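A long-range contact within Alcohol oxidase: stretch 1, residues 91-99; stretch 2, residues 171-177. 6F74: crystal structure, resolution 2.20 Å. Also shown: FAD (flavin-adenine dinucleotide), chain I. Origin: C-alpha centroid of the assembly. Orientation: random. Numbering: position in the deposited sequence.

Stretch 1 (91-99) QTSDPIGRN
Stretch 2 171-177: LELWLHS

Stretch 1 begins in a helix that started earlier in the chain; Gln91 and Thr92 are helical (phi/psi -68/-34 and -75/-16), and Asp94 is at -97/143. A type I turn runs from Asp94 to Gly97, with Pro95 at -58/-29, a phi that suits proline, and Ile96 at -118/27. Gly97 N donates to Asp94 O (3.1 Å), and Asp94, chi1 t, accepts from Ile96 N through OD1 (2.9 Å). Stretch 2 is extended from Leu171 to Trp174 (Glu172 -86/124, Trp174 -92/115); its alternation points Glu172 and Trp174 toward stretch 1, leaving Leu171 and Leu173 out of reach. His176 also points toward it. Pro95 CA lies 6.5 Å from Trp174 CA, and Thr92 CA 8.2 Å from His176 CA.

Trp174 (chi1 t, chi2 31°) presents one indole face to Pro95, whose CA sits 3.7 Å from the six-membered ring centroid, 10° off its normal, a CH-pi contact; Pro95 CB packs 3.8 Å from Trp174 CE3. Ser93 O meets the ring edge, 3.4 Å from Trp174 CH2. One water donates to Thr92 O (2.6 Å) and accepts from Trp174 NE1 (3.0 Å). Thr92 O lies over the His176 ring (t, chi2 -118°), 3.9 Å from His176 CE1.

Glu172 (t, t, chi3 79°) reaches buried Arg98 (m, m, t, chi4 -81°), whose NH2 donates to Glu172 OE2 (3.1 Å, 158°) in a salt bridge pairing their charges. Glu172 OE1 approaches Pro95 O to 2.6 Å. The stretches bury 309 Å² together.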

# COMPACT_ATOMS: atom_id res chain seq x y z
N GLN A 91 -3.64 -12.28 10.00
CA GLN A 91 -4.60 -11.37 9.39
C GLN A 91 -4.95 -11.70 7.93
O GLN A 91 -6.09 -11.52 7.55
CB GLN A 91 -4.15 -9.93 9.52
CG GLN A 91 -4.05 -9.41 10.97
CD GLN A 91 -5.36 -9.33 11.71
OE1 GLN A 91 -6.42 -9.59 11.13
NE2 GLN A 91 -5.30 -8.94 13.01
N THR A 92 -4.03 -12.20 7.11
CA THR A 92 -4.38 -12.59 5.74
C THR A 92 -5.17 -13.89 5.64
O THR A 92 -5.74 -14.16 4.58
CB THR A 92 -3.14 -12.72 4.82
OG1 THR A 92 -2.19 -13.63 5.41
CG2 THR A 92 -2.50 -11.35 4.57
N SER A 93 -5.18 -14.70 6.69
CA SER A 93 -5.81 -16.03 6.70
C SER A 93 -7.33 -16.02 6.86
O SER A 93 -8.00 -16.96 6.46
CB SER A 93 -5.23 -16.88 7.85
OG SER A 93 -5.62 -16.34 9.13
N ASP A 94 -7.87 -14.95 7.46
CA ASP A 94 -9.31 -14.79 7.63
C ASP A 94 -9.86 -13.90 6.49
O ASP A 94 -9.20 -12.95 6.08
CB ASP A 94 -9.56 -14.11 8.96
CG ASP A 94 -11.02 -14.15 9.35
OD1 ASP A 94 -11.85 -13.42 8.74
OD2 ASP A 94 -11.34 -14.94 10.27
N PRO A 95 -11.07 -14.19 5.99
CA PRO A 95 -11.67 -13.37 4.93
C PRO A 95 -11.85 -11.90 5.24
O PRO A 95 -11.85 -11.10 4.32
CB PRO A 95 -13.03 -14.02 4.71
CG PRO A 95 -13.26 -14.95 5.84
CD PRO A 95 -11.92 -15.37 6.29
N ILE A 96 -12.04 -11.54 6.51
CA ILE A 96 -12.10 -10.14 6.91
C ILE A 96 -10.96 -9.77 7.89
O ILE A 96 -11.08 -8.84 8.70
CB ILE A 96 -13.46 -9.73 7.47
CG1 ILE A 96 -13.83 -10.60 8.66
CG2 ILE A 96 -14.52 -9.88 6.38
CD1 ILE A 96 -14.94 -10.03 9.50
N GLY A 97 -9.86 -10.50 7.79
CA GLY A 97 -8.65 -10.14 8.51
C GLY A 97 -7.98 -8.97 7.81
O GLY A 97 -7.85 -8.99 6.57
N ARG A 98 -7.57 -7.98 8.60
CA ARG A 98 -7.01 -6.76 8.09
C ARG A 98 -5.68 -6.42 8.75
O ARG A 98 -5.59 -6.31 9.97
CB ARG A 98 -7.99 -5.63 8.34
CG ARG A 98 -9.30 -5.79 7.55
CD ARG A 98 -9.13 -5.40 6.11
NE ARG A 98 -10.34 -5.64 5.34
CZ ARG A 98 -10.74 -6.81 4.84
NH1 ARG A 98 -10.04 -7.92 5.06
NH2 ARG A 98 -11.90 -6.90 4.18
N ASN A 99 -4.63 -6.29 7.95
CA ASN A 99 -3.32 -5.90 8.48
C ASN A 99 -3.39 -4.51 9.15
O ASN A 99 -2.94 -4.33 10.25
CB ASN A 99 -2.30 -5.88 7.36
CG ASN A 99 -1.62 -7.20 7.17
OD1 ASN A 99 -0.42 -7.29 7.33
ND2 ASN A 99 -2.38 -8.24 6.82
N LEU A 171 -20.85 -8.05 0.20
CA LEU A 171 -20.49 -9.41 -0.17
C LEU A 171 -19.06 -9.35 -0.66
O LEU A 171 -18.77 -8.69 -1.67
CB LEU A 171 -21.42 -9.94 -1.25
CG LEU A 171 -21.10 -11.29 -1.89
CD1 LEU A 171 -20.93 -12.41 -0.85
CD2 LEU A 171 -22.19 -11.66 -2.86
N GLU A 172 -18.14 -10.00 0.06
CA GLU A 172 -16.74 -9.97 -0.32
C GLU A 172 -16.38 -11.05 -1.36
O GLU A 172 -16.62 -12.23 -1.15
CB GLU A 172 -15.85 -10.11 0.90
CG GLU A 172 -14.37 -9.94 0.61
CD GLU A 172 -13.50 -10.15 1.82
OE1 GLU A 172 -13.28 -11.31 2.16
OE2 GLU A 172 -13.01 -9.16 2.41
N LEU A 173 -15.82 -10.63 -2.48
CA LEU A 173 -15.11 -11.51 -3.37
C LEU A 173 -13.70 -11.65 -2.84
O LEU A 173 -12.85 -10.76 -3.07
CB LEU A 173 -15.10 -10.94 -4.79
CG LEU A 173 -14.31 -11.76 -5.82
CD1 LEU A 173 -14.92 -13.14 -6.03
CD2 LEU A 173 -14.27 -10.97 -7.10
N TRP A 174 -13.45 -12.74 -2.12
CA TRP A 174 -12.12 -13.03 -1.55
C TRP A 174 -11.29 -13.88 -2.52
O TRP A 174 -11.62 -15.03 -2.81
CB TRP A 174 -12.30 -13.75 -0.22
CG TRP A 174 -11.08 -13.88 0.63
CD1 TRP A 174 -10.02 -13.00 0.72
CD2 TRP A 174 -10.81 -14.93 1.55
NE1 TRP A 174 -9.10 -13.47 1.63
CE2 TRP A 174 -9.56 -14.65 2.16
CE3 TRP A 174 -11.50 -16.08 1.93
CZ2 TRP A 174 -9.00 -15.48 3.14
CZ3 TRP A 174 -10.94 -16.91 2.90
CH2 TRP A 174 -9.69 -16.60 3.48
N LEU A 175 -10.20 -13.30 -3.03
CA LEU A 175 -9.39 -13.92 -4.08
C LEU A 175 -8.17 -14.66 -3.59
O LEU A 175 -7.38 -15.16 -4.39
CB LEU A 175 -9.01 -12.85 -5.10
CG LEU A 175 -10.24 -12.23 -5.80
CD1 LEU A 175 -9.78 -11.04 -6.63
CD2 LEU A 175 -10.98 -13.24 -6.67
N HIS A 176 -8.02 -14.79 -2.28
CA HIS A 176 -6.77 -15.31 -1.67
C HIS A 176 -6.42 -16.73 -2.12
O HIS A 176 -5.26 -17.07 -2.22
CB HIS A 176 -6.87 -15.19 -0.16
CG HIS A 176 -5.64 -15.60 0.58
ND1 HIS A 176 -5.63 -16.65 1.47
CD2 HIS A 176 -4.40 -15.07 0.60
CE1 HIS A 176 -4.42 -16.77 1.98
NE2 HIS A 176 -3.67 -15.80 1.50
N SER A 177 -7.41 -17.56 -2.42
CA SER A 177 -7.15 -18.92 -2.99
C SER A 177 -7.36 -19.03 -4.50
O SER A 177 -7.50 -20.15 -5.01
CB SER A 177 -8.02 -19.96 -2.28
OG SER A 177 -7.90 -19.85 -0.88
PA FAD I . -6.31 -5.61 -0.63
O1A FAD I . -6.78 -4.98 0.68
O2A FAD I . -6.65 -7.05 -0.83
O5B FAD I . -6.91 -4.73 -1.80
C5B FAD I . -6.50 -3.40 -1.94
C4B FAD I . -7.42 -2.71 -2.93
O4B FAD I . -7.23 -3.34 -4.18
C3B FAD I . -8.90 -2.80 -2.65
O3B FAD I . -9.52 -1.65 -3.23
C2B FAD I . -9.35 -4.00 -3.45
O2B FAD I . -10.70 -3.92 -3.95
C1B FAD I . -8.43 -3.95 -4.64
N9A FAD I . -8.07 -5.24 -5.24
C8A FAD I . -7.31 -6.19 -4.70
N7A FAD I . -7.16 -7.23 -5.54
C5A FAD I . -7.83 -6.92 -6.65
C6A FAD I . -8.06 -7.60 -7.92
N6A FAD I . -7.48 -8.81 -8.09
N1A FAD I . -8.84 -6.97 -8.84
C2A FAD I . -9.38 -5.75 -8.59
N3A FAD I . -9.19 -5.06 -7.44
C4A FAD I . -8.43 -5.60 -6.45
N1 FAD I . 3.08 -0.87 -0.56
C2 FAD I . 4.23 -0.52 -1.18
O2 FAD I . 4.17 0.21 -2.20
N3 FAD I . 5.43 -0.96 -0.76
C4 FAD I . 5.57 -1.74 0.33
O4 FAD I . 6.69 -2.13 0.73
C4X FAD I . 4.36 -2.14 1.08
N5 FAD I . 4.44 -2.92 2.18
C5X FAD I . 3.32 -3.28 2.85
C6 FAD I . 3.42 -4.09 3.97
C7 FAD I . 2.30 -4.51 4.67
C7M FAD I . 2.59 -5.36 5.88
C8 FAD I . 0.95 -4.09 4.20
C8M FAD I . -0.34 -4.54 4.88
C9 FAD I . 0.84 -3.26 3.09
C9A FAD I . 1.97 -2.83 2.37
N10 FAD I . 1.90 -2.01 1.22
C10 FAD I . 3.08 -1.65 0.56
C1' FAD I . 0.63 -1.44 0.71
C2' FAD I . -0.09 -2.09 -0.42
O2' FAD I . 0.53 -1.65 -1.62
C3' FAD I . -1.55 -1.63 -0.43
O3' FAD I . -2.17 -1.80 0.86
C4' FAD I . -2.36 -2.36 -1.49
O4' FAD I . -3.71 -1.88 -1.47
C5' FAD I . -2.32 -3.86 -1.29
O5' FAD I . -3.08 -4.52 -2.30
P FAD I . -3.69 -5.90 -1.83
O1P FAD I . -2.63 -6.74 -1.17
O2P FAD I . -4.44 -6.44 -3.01
O3P FAD I . -4.71 -5.38 -0.69
O HOH W 1 -6.53 -12.52 2.73